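Local coordinates for pirin-like protein (Geobacillus kaustophilus, PDB 2P17) that is of unknown function but binds one iron ion per subunit and has the two cupin domains of the pirin family, at residues T64-G69 with S81-G86; P85-W90 with N131-D136; N117-Y122 with E243-P248; Y193-S198 with R236-A241. All coordinates share one frame; numbering follows the deposited sequence.

Contact 1 (T64-G69 with S81-G86)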
# COMPACT_ATOMS: atom_id res chain seq x y z
N THR A 64 -3.16 1.96 -6.19
CA THR A 64 -4.44 2.27 -5.54
C THR A 64 -5.03 1.02 -4.93
O THR A 64 -5.06 -0.02 -5.58
CB THR A 64 -5.47 2.80 -6.56
OG1 THR A 64 -4.86 3.77 -7.41
CG2 THR A 64 -6.67 3.43 -5.85
N TYR A 65 -5.46 1.11 -3.67
CA TYR A 65 -6.26 0.07 -3.03
C TYR A 65 -7.64 0.66 -2.76
O TYR A 65 -7.76 1.72 -2.14
CB TYR A 65 -5.61 -0.43 -1.73
CG TYR A 65 -6.49 -1.40 -0.96
CD1 TYR A 65 -6.38 -2.78 -1.13
CD2 TYR A 65 -7.45 -0.93 -0.06
CE1 TYR A 65 -7.19 -3.67 -0.44
CE2 TYR A 65 -8.28 -1.81 0.65
CZ TYR A 65 -8.15 -3.17 0.45
OH TYR A 65 -8.98 -4.04 1.15
N VAL A 66 -8.68 -0.01 -3.25
CA VAL A 66 -10.05 0.46 -3.01
C VAL A 66 -10.60 -0.21 -1.76
O VAL A 66 -10.74 -1.44 -1.71
CB VAL A 66 -10.96 0.20 -4.24
CG1 VAL A 66 -12.40 0.56 -3.93
CG2 VAL A 66 -10.47 1.00 -5.43
N ILE A 67 -10.87 0.59 -0.73
CA ILE A 67 -11.44 0.06 0.51
C ILE A 67 -12.92 -0.24 0.28
O ILE A 67 -13.39 -1.34 0.62
CB ILE A 67 -11.25 1.04 1.69
CG1 ILE A 67 -9.77 1.39 1.88
CG2 ILE A 67 -11.86 0.46 2.98
CD1 ILE A 67 -9.51 2.55 2.85
N SER A 68 -13.64 0.72 -0.29
CA SER A 68 -15.05 0.57 -0.57
C SER A 68 -15.45 1.42 -1.76
O SER A 68 -14.73 2.36 -2.14
CB SER A 68 -15.89 0.93 0.66
OG SER A 68 -15.72 2.29 1.01
N GLY A 69 -16.58 1.10 -2.37
CA GLY A 69 -17.07 1.81 -3.54
C GLY A 69 -16.59 1.21 -4.85
O GLY A 69 -15.82 0.25 -4.86
N SER A 81 -10.59 1.05 -17.14
CA SER A 81 -10.73 -0.15 -16.33
C SER A 81 -11.60 0.18 -15.12
O SER A 81 -11.97 1.34 -14.91
CB SER A 81 -9.37 -0.65 -15.87
OG SER A 81 -8.84 0.19 -14.87
N THR A 82 -11.95 -0.84 -14.34
CA THR A 82 -12.72 -0.64 -13.11
C THR A 82 -12.09 -1.39 -11.95
O THR A 82 -11.35 -2.37 -12.15
CB THR A 82 -14.19 -1.09 -13.25
OG1 THR A 82 -14.24 -2.46 -13.67
CG2 THR A 82 -14.95 -0.21 -14.26
N LEU A 83 -12.36 -0.91 -10.75
CA LEU A 83 -11.95 -1.55 -9.50
C LEU A 83 -13.11 -1.55 -8.55
O LEU A 83 -13.86 -0.58 -8.49
CB LEU A 83 -10.79 -0.80 -8.83
CG LEU A 83 -9.34 -0.86 -9.31
CD1 LEU A 83 -8.44 -0.16 -8.32
CD2 LEU A 83 -8.83 -2.28 -9.55
N GLY A 84 -13.25 -2.64 -7.80
CA GLY A 84 -14.24 -2.70 -6.72
C GLY A 84 -13.58 -2.86 -5.36
O GLY A 84 -12.34 -2.83 -5.25
N PRO A 85 -14.40 -3.02 -4.31
CA PRO A 85 -13.88 -3.18 -2.96
C PRO A 85 -12.85 -4.29 -2.85
O PRO A 85 -13.11 -5.42 -3.27
CB PRO A 85 -15.14 -3.49 -2.13
CG PRO A 85 -16.20 -2.78 -2.85
CD PRO A 85 -15.88 -2.99 -4.31
N GLY A 86 -11.69 -3.95 -2.30
CA GLY A 86 -10.61 -4.92 -2.10
C GLY A 86 -9.65 -5.08 -3.26
O GLY A 86 -8.67 -5.81 -3.14

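Contact 2 (P85-W90 with N131-D136)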
# COMPACT_ATOMS: atom_id res chain seq x y z
N PRO A 85 -14.40 -3.02 -4.31
CA PRO A 85 -13.88 -3.18 -2.96
C PRO A 85 -12.85 -4.29 -2.85
O PRO A 85 -13.11 -5.42 -3.27
CB PRO A 85 -15.14 -3.49 -2.13
CG PRO A 85 -16.20 -2.78 -2.85
CD PRO A 85 -15.88 -2.99 -4.31
N GLY A 86 -11.69 -3.95 -2.30
CA GLY A 86 -10.61 -4.92 -2.10
C GLY A 86 -9.65 -5.08 -3.26
O GLY A 86 -8.67 -5.81 -3.14
N ASP A 87 -9.92 -4.40 -4.37
CA ASP A 87 -9.08 -4.50 -5.57
C ASP A 87 -7.97 -3.47 -5.57
O ASP A 87 -8.05 -2.44 -4.89
CB ASP A 87 -9.93 -4.32 -6.83
CG ASP A 87 -10.92 -5.45 -7.06
OD1 ASP A 87 -10.67 -6.59 -6.61
OD2 ASP A 87 -11.96 -5.17 -7.71
N VAL A 88 -6.93 -3.76 -6.34
CA VAL A 88 -5.75 -2.89 -6.44
C VAL A 88 -5.42 -2.63 -7.91
O VAL A 88 -5.73 -3.44 -8.78
CB VAL A 88 -4.54 -3.54 -5.69
CG1 VAL A 88 -3.20 -2.85 -6.00
CG2 VAL A 88 -4.80 -3.53 -4.17
N GLN A 89 -4.87 -1.45 -8.19
CA GLN A 89 -4.25 -1.22 -9.50
C GLN A 89 -2.85 -0.66 -9.32
O GLN A 89 -2.57 0.07 -8.35
CB GLN A 89 -5.10 -0.30 -10.38
CG GLN A 89 -5.27 1.10 -9.80
CD GLN A 89 -6.35 1.94 -10.48
OE1 GLN A 89 -6.97 1.53 -11.46
NE2 GLN A 89 -6.58 3.14 -9.94
N TRP A 90 -1.98 -0.99 -10.26
CA TRP A 90 -0.58 -0.62 -10.21
C TRP A 90 -0.28 0.11 -11.52
O TRP A 90 -0.29 -0.50 -12.59
CB TRP A 90 0.27 -1.88 -10.10
CG TRP A 90 1.63 -1.69 -9.50
CD1 TRP A 90 2.73 -1.10 -10.09
CD2 TRP A 90 2.03 -2.09 -8.19
NE1 TRP A 90 3.80 -1.13 -9.21
CE2 TRP A 90 3.39 -1.72 -8.03
CE3 TRP A 90 1.37 -2.72 -7.12
CZ2 TRP A 90 4.09 -1.96 -6.85
CZ3 TRP A 90 2.06 -2.96 -5.94
CH2 TRP A 90 3.42 -2.58 -5.82
N ASN A 131 -4.13 -4.28 -13.55
CA ASN A 131 -5.35 -4.38 -12.76
C ASN A 131 -5.26 -5.65 -11.91
O ASN A 131 -5.19 -6.76 -12.43
CB ASN A 131 -6.57 -4.40 -13.69
CG ASN A 131 -7.87 -4.22 -12.95
OD1 ASN A 131 -8.41 -5.17 -12.40
ND2 ASN A 131 -8.38 -2.99 -12.94
N LEU A 132 -5.26 -5.47 -10.59
CA LEU A 132 -4.99 -6.56 -9.67
C LEU A 132 -6.23 -6.90 -8.85
O LEU A 132 -6.42 -6.38 -7.75
CB LEU A 132 -3.81 -6.20 -8.75
CG LEU A 132 -2.52 -5.78 -9.45
CD1 LEU A 132 -1.47 -5.31 -8.44
CD2 LEU A 132 -1.97 -6.90 -10.35
N ARG A 133 -7.08 -7.75 -9.40
CA ARG A 133 -8.30 -8.13 -8.71
C ARG A 133 -7.96 -8.98 -7.50
O ARG A 133 -7.14 -9.90 -7.57
CB ARG A 133 -9.22 -8.90 -9.66
CG ARG A 133 -9.63 -8.11 -10.87
CD ARG A 133 -10.51 -6.93 -10.50
NE ARG A 133 -11.05 -6.30 -11.70
CZ ARG A 133 -12.05 -5.43 -11.73
NH1 ARG A 133 -12.64 -5.04 -10.61
NH2 ARG A 133 -12.45 -4.94 -12.90
N SER A 134 -8.61 -8.67 -6.39
CA SER A 134 -8.38 -9.39 -5.14
C SER A 134 -8.45 -10.91 -5.37
O SER A 134 -7.58 -11.65 -4.93
CB SER A 134 -9.43 -8.95 -4.12
OG SER A 134 -9.29 -9.67 -2.90
N LYS A 135 -9.48 -11.34 -6.09
CA LYS A 135 -9.73 -12.77 -6.30
C LYS A 135 -8.61 -13.48 -7.08
O LYS A 135 -8.48 -14.70 -7.00
CB LYS A 135 -11.08 -12.98 -7.00
CG LYS A 135 -11.11 -12.46 -8.43
NZ LYS A 135 -14.46 -14.59 -10.55
N ASP A 136 -7.81 -12.72 -7.82
CA ASP A 136 -6.76 -13.29 -8.66
C ASP A 136 -5.40 -13.38 -7.96
O ASP A 136 -4.46 -13.94 -8.51
CB ASP A 136 -6.59 -12.50 -9.98
CG ASP A 136 -7.81 -12.62 -10.89
OD1 ASP A 136 -8.49 -13.67 -10.87
OD2 ASP A 136 -8.08 -11.66 -11.64
O HOH W 1 -8.89 -7.72 -1.15
O HOH W 2 -11.55 -9.24 -6.83

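Contact 3 (N117-Y122 with E243-P248)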
# COMPACT_ATOMS: atom_id res chain seq x y z
N ASN A 117 8.63 5.65 -5.88
CA ASN A 117 9.63 6.28 -6.75
C ASN A 117 10.16 5.28 -7.76
O ASN A 117 10.24 4.09 -7.49
CB ASN A 117 10.78 6.82 -5.90
CG ASN A 117 11.57 7.89 -6.62
OD1 ASN A 117 11.15 8.42 -7.65
ND2 ASN A 117 12.74 8.22 -6.06
N LEU A 118 10.51 5.79 -8.95
CA LEU A 118 11.29 5.01 -9.91
C LEU A 118 12.75 5.46 -9.82
O LEU A 118 13.02 6.66 -9.78
CB LEU A 118 10.79 5.20 -11.34
CG LEU A 118 9.43 4.58 -11.71
CD1 LEU A 118 8.95 5.05 -13.08
CD2 LEU A 118 9.52 3.08 -11.71
N PRO A 119 13.68 4.49 -9.82
CA PRO A 119 15.11 4.85 -9.89
C PRO A 119 15.40 5.52 -11.23
O PRO A 119 14.66 5.33 -12.20
CB PRO A 119 15.83 3.50 -9.84
CG PRO A 119 14.82 2.52 -9.32
CD PRO A 119 13.49 3.03 -9.75
N SER A 120 16.48 6.31 -11.25
CA SER A 120 16.87 7.02 -12.47
C SER A 120 16.89 6.11 -13.69
O SER A 120 16.45 6.50 -14.78
CB SER A 120 18.25 7.65 -12.26
OG SER A 120 18.67 8.35 -13.41
N ALA A 121 17.39 4.88 -13.51
CA ALA A 121 17.47 3.93 -14.62
C ALA A 121 16.13 3.62 -15.28
O ALA A 121 16.08 3.21 -16.43
CB ALA A 121 18.13 2.63 -14.19
N TYR A 122 15.03 3.81 -14.54
CA TYR A 122 13.72 3.41 -15.02
C TYR A 122 12.74 4.56 -15.14
O TYR A 122 11.56 4.34 -15.47
CB TYR A 122 13.11 2.35 -14.10
CG TYR A 122 13.94 1.09 -13.94
CD1 TYR A 122 13.74 -0.00 -14.79
CD2 TYR A 122 14.90 0.97 -12.93
CE1 TYR A 122 14.50 -1.16 -14.65
CE2 TYR A 122 15.65 -0.20 -12.78
CZ TYR A 122 15.44 -1.26 -13.65
OH TYR A 122 16.18 -2.41 -13.50
N GLU A 243 12.23 -1.97 -1.47
CA GLU A 243 13.67 -1.78 -1.51
C GLU A 243 13.97 -0.30 -1.77
O GLU A 243 13.57 0.23 -2.80
CB GLU A 243 14.23 -2.61 -2.65
CG GLU A 243 15.71 -2.44 -2.86
CD GLU A 243 16.22 -3.45 -3.85
OE1 GLU A 243 16.13 -3.17 -5.06
OE2 GLU A 243 16.71 -4.52 -3.42
N PRO A 244 14.67 0.37 -0.83
CA PRO A 244 15.02 1.78 -1.08
C PRO A 244 15.80 2.01 -2.37
O PRO A 244 16.63 1.18 -2.76
CB PRO A 244 15.88 2.15 0.13
CG PRO A 244 15.36 1.26 1.22
CD PRO A 244 15.12 -0.06 0.51
N VAL A 245 15.51 3.14 -3.02
CA VAL A 245 16.16 3.53 -4.28
C VAL A 245 17.52 4.14 -3.97
O VAL A 245 18.48 3.92 -4.72
CB VAL A 245 15.26 4.50 -5.09
CG1 VAL A 245 15.98 4.99 -6.32
CG2 VAL A 245 13.96 3.83 -5.47
N ASN A 246 17.61 4.87 -2.86
CA ASN A 246 18.87 5.48 -2.44
C ASN A 246 19.44 6.45 -3.48
O ASN A 246 20.65 6.46 -3.76
CB ASN A 246 19.89 4.39 -2.06
CG ASN A 246 19.48 3.64 -0.79
OD1 ASN A 246 19.10 4.25 0.20
ND2 ASN A 246 19.58 2.32 -0.83
N GLU A 247 18.56 7.25 -4.06
CA GLU A 247 18.98 8.28 -5.01
C GLU A 247 18.46 9.64 -4.58
O GLU A 247 17.34 9.72 -4.09
CB GLU A 247 18.47 7.97 -6.41
CG GLU A 247 19.17 6.79 -7.04
CD GLU A 247 18.54 6.35 -8.35
OE1 GLU A 247 17.56 6.98 -8.81
OE2 GLU A 247 19.05 5.36 -8.89
N PRO A 248 19.27 10.70 -4.78
CA PRO A 248 18.80 12.05 -4.49
C PRO A 248 17.47 12.29 -5.19
O PRO A 248 17.32 11.98 -6.38
CB PRO A 248 19.88 12.96 -5.09
CD PRO A 248 20.66 10.67 -5.29
O HOH W 3 18.91 3.98 -11.19

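Contact 4 (Y193-S198 with R236-A241)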
# COMPACT_ATOMS: atom_id res chain seq x y z
N TYR A 193 -0.79 -0.06 7.46
CA TYR A 193 -1.91 0.81 7.76
C TYR A 193 -3.11 -0.05 8.11
O TYR A 193 -3.43 -0.99 7.39
CB TYR A 193 -2.23 1.73 6.57
CG TYR A 193 -3.43 2.60 6.83
CD1 TYR A 193 -3.34 3.69 7.68
CD2 TYR A 193 -4.67 2.30 6.26
CE1 TYR A 193 -4.44 4.49 7.94
CE2 TYR A 193 -5.79 3.08 6.52
CZ TYR A 193 -5.66 4.18 7.36
OH TYR A 193 -6.75 4.98 7.64
N ILE A 194 -3.77 0.26 9.23
CA ILE A 194 -4.83 -0.58 9.73
C ILE A 194 -6.19 -0.08 9.25
O ILE A 194 -6.57 1.06 9.52
CB ILE A 194 -4.80 -0.69 11.28
CG1 ILE A 194 -3.44 -1.23 11.73
CG2 ILE A 194 -5.90 -1.62 11.76
CD1 ILE A 194 -3.20 -1.15 13.23
N LEU A 195 -6.91 -0.95 8.55
CA LEU A 195 -8.23 -0.63 8.02
C LEU A 195 -9.35 -0.85 9.04
O LEU A 195 -10.33 -0.09 9.07
CB LEU A 195 -8.52 -1.47 6.77
CG LEU A 195 -7.57 -1.26 5.60
CD1 LEU A 195 -7.72 -2.38 4.57
CD2 LEU A 195 -7.81 0.10 4.98
N GLU A 196 -9.21 -1.90 9.84
CA GLU A 196 -10.30 -2.37 10.73
C GLU A 196 -9.67 -3.04 11.93
O GLU A 196 -8.69 -3.78 11.80
CB GLU A 196 -11.19 -3.37 9.98
CG GLU A 196 -12.51 -3.73 10.65
CD GLU A 196 -13.17 -4.96 10.00
OE1 GLU A 196 -12.76 -5.34 8.87
OE2 GLU A 196 -14.08 -5.54 10.62
N GLY A 197 -10.24 -2.81 13.10
CA GLY A 197 -9.82 -3.53 14.30
C GLY A 197 -8.57 -3.00 14.97
O GLY A 197 -8.21 -1.82 14.85
N SER A 198 -7.91 -3.89 15.69
CA SER A 198 -6.75 -3.53 16.50
C SER A 198 -5.94 -4.77 16.82
O SER A 198 -6.42 -5.90 16.67
CB SER A 198 -7.18 -2.86 17.81
OG SER A 198 -8.01 -3.72 18.57
N ARG A 236 -7.98 -6.04 10.02
CA ARG A 236 -7.70 -5.97 8.60
C ARG A 236 -6.68 -4.86 8.37
O ARG A 236 -6.86 -3.75 8.86
CB ARG A 236 -8.97 -5.71 7.79
CG ARG A 236 -8.78 -5.86 6.29
CD ARG A 236 -10.13 -5.90 5.57
NE ARG A 236 -9.99 -6.26 4.17
CZ ARG A 236 -10.95 -6.79 3.42
NH1 ARG A 236 -12.15 -7.06 3.94
NH2 ARG A 236 -10.72 -7.07 2.15
N LEU A 237 -5.61 -5.16 7.63
CA LEU A 237 -4.55 -4.17 7.43
C LEU A 237 -3.84 -4.38 6.10
O LEU A 237 -3.90 -5.46 5.52
CB LEU A 237 -3.55 -4.19 8.59
CG LEU A 237 -2.71 -5.47 8.79
CD1 LEU A 237 -1.51 -5.56 7.84
CD2 LEU A 237 -2.24 -5.54 10.23
N LEU A 238 -3.17 -3.33 5.64
CA LEU A 238 -2.28 -3.40 4.49
C LEU A 238 -0.86 -3.14 4.94
O LEU A 238 -0.60 -2.18 5.64
CB LEU A 238 -2.69 -2.36 3.43
CG LEU A 238 -4.03 -2.60 2.74
CD1 LEU A 238 -4.46 -1.33 2.04
CD2 LEU A 238 -3.96 -3.77 1.78
N LEU A 239 0.06 -4.01 4.53
CA LEU A 239 1.48 -3.84 4.82
C LEU A 239 2.20 -3.53 3.51
O LEU A 239 2.02 -4.24 2.51
CB LEU A 239 2.06 -5.11 5.46
CG LEU A 239 3.53 -5.13 5.90
CD1 LEU A 239 3.73 -6.07 7.08
CD2 LEU A 239 4.45 -5.54 4.74
N TYR A 240 3.02 -2.48 3.54
CA TYR A 240 3.78 -2.05 2.37
C TYR A 240 5.25 -2.00 2.76
O TYR A 240 5.59 -1.37 3.76
CB TYR A 240 3.41 -0.63 1.98
CG TYR A 240 1.97 -0.35 1.60
CD1 TYR A 240 1.57 -0.36 0.27
CD2 TYR A 240 1.03 -0.00 2.58
CE1 TYR A 240 0.24 -0.03 -0.09
CE2 TYR A 240 -0.29 0.33 2.22
CZ TYR A 240 -0.67 0.31 0.89
OH TYR A 240 -1.96 0.64 0.55
N ALA A 241 6.12 -2.63 1.98
CA ALA A 241 7.55 -2.54 2.25
C ALA A 241 8.29 -2.66 0.95
O ALA A 241 7.88 -3.43 0.09
CB ALA A 241 7.99 -3.63 3.22

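Contact 1 (T64-G69 with S81-G86)
In the N-terminal cupin domain, V66 of strand 60-66 packs against L83, the last residue of strand 79-83, and G84 in the turn after it, joining two sheets of the barrel beside its iron site. Residues 84-87 form a type II beta turn, and Gly-Pro-Gly-Asp is a sequence well suited to it: the proline ring fixes phi of P85, while G86, with phi 89°, adopts a conformation that a residue with a CB would reach only against the carbonyl O of P85. The turn is tied to the neighbouring strand by a hydrogen bond from G86 N to V66 O, 2.7 Å long and fairly straight at 161°. On the facing strand, V66 sets CG1 anti to its backbone N (chi1 174°), which sends CG2 to L83 CD1 at 3.7 Å, while V66 CB rests 3.5 Å from G84 O. A branched residue fits here because its two methyls serve two different neighbours. The phenol end of Y65 meets the backbone of G86 obliquely, with OH 3.7 Å from G86 CA, and its hydroxyl is held by E171 of the other cupin domain. Beyond V66 the chain turns a corner through a classic beta bulge, in which I67 and S68 both face H110. At the metal-facing end, T64 OG1 hydrogen-bonds to Q113 and Q89, and its side chain lies about 5 Å from that of E101, a predicted iron ligand. At the other end G69 O is buried without a polar partner, lying 3.3 Å from P85 CD.

Contact 2 (P85-W90 with N131-D136)
An antiparallel ladder in the N-terminal cupin barrel joins V88 to L132, the hydrogen-bonded pair, and Q89 to N131, the non-hydrogen-bonded one. V88 N donates to L132 O at 3.0 Å, and L132 N returns the bond to V88 O at 2.8 Å. On the face shared by V88 and L132, the leucine reaches out with CD1, which touches V88 CG1 at 3.9 Å and W90 CE3 at 4.1 Å; a long apolar chain can meet both. D87, just before the strand, divides its two carboxylate oxygens between R133 and S134. Its OD1 receives the amide of S134, at the start of a 3-10 turn, almost straight at 172° and on the anti side. Its OD2 forms a salt bridge to R133 NH1 at 3.0 Å. NH1 comes from above the carboxylate plane, whereas OD2 lies in the plane of the guanidinium, and the two planes are nearly perpendicular. The bend of the arginine chain at chi2 (-66°) brings NH1 back there. OD2 also accepts from G84 N, so these donors probably favour an ionised aspartate. Finally, one water bridges G86 O and S134 OG, its oxygen 2.7 Å from S134 OG.

Contact 3 (N117-Y122 with E243-P248)
N117 ends strand 109-117 of the N-terminal cupin barrel and faces V245, which follows the last strand of the C-terminal cupin; the contact is a loop-to-loop junction between the two barrels at the surface. N117 meets V245 loosely, its CB 4.4 Å from CG2, while its OD1 is bonded to K123, a lysine that also binds L118 O. P119 comes next and bears most of the apolar contact. Its ring and the valine side chain cross at about a right angle, with P119 CB 3.8 Å from V245 CG1 and the valine's second methyl near P119 CG. A compact, rigid ring and a branched side chain suit such a shallow meeting of two loops. P119 also opens a beta turn, closed by the bond from Y122 N to P119 O. S120, the second residue of that turn, presents its amide to E247: S120 N donates to the syn lone pair of E247 OE1, 2.8 Å away at 160°. Glutamate can make this reach because its chain runs extended beyond CG (chi2 172°), carrying the carboxylate across to the turn. The other arm of the carboxylate serves the following residue: A121 N donates to a water that in turn donates to E247 OE2. Two successive turn amides are thus served by one acid, directly and through solvent. On the valine side, D37 of the N-terminal half holds the loop by accepting from the amides of V245 and N246. The bridging water stands 2.9 Å from A121 N and 2.7 Å from E247 OE2.

Contact 4 (Y193-S198 with R236-A241)
Y193 and L238 face each other as a hydrogen-bonded antiparallel pair, with Y193 N to L238 O at 2.8 Å and L238 N to Y193 O at 2.9 Å. The next pair, I194 with L237, is non-hydrogen-bonded, and here L237 CB comes within 3.4 Å of Y193 O. Then the register slips by one residue. R236 O accepts two amides, L195 N at 2.8 Å and E196 N at 3.1 Å, so a single carbonyl grips both residues, while R236 N closes the ladder on E196 O at 3.0 Å. The extra residue, L195, has psi near -37° in place of an extended value, and its side chain lies across the opposite strand: CD1 reaches R236 CG and, at 4.1 Å, L238 CG. Leucine suits the place because its long apolar arm covers the aliphatic part of the arginine as well as another leucine. E196 and R236 meet through their CB atoms; their charged ends are not in contact. R236 instead runs its extended chain, CG anti to the backbone N (chi1 -170°), out to a salt bridge with E171 on the neighbouring strand 167-174. Farther out, this face is covered by the N-terminal domain: Y65 lies on L195, R236 and L238, and L112 on Y193, L195 and L238. L195 and L238 are thus covered by both Y65 and L112 of the other domain. The slip is a classic beta bulge, with L195 and E196 both opposite R236, in an antiparallel strand pair of the C-terminal cupin domain's beta barrel.

Contacts 1 and 2 are continuous: they share P85 and G86, their centres are 7 Å apart, and T64 N lies 2.9 Å from Q89 O, a probable hydrogen bond. Both belong to the barrel whose iron is bound by H57 and H99, with E101, to which Q89 bonds, a predicted further ligand; the side chain of T64 is about 8 Å from the metal and that of W90 about 14 Å. Contact 4 lies in the other barrel yet touches contact 1, Y65 CG being 3.6 Å from L238 CD1. Contact 3 is a separate interdomain junction, its centre 28 Å from that of contact 1 and 26 Å from that of contact 4.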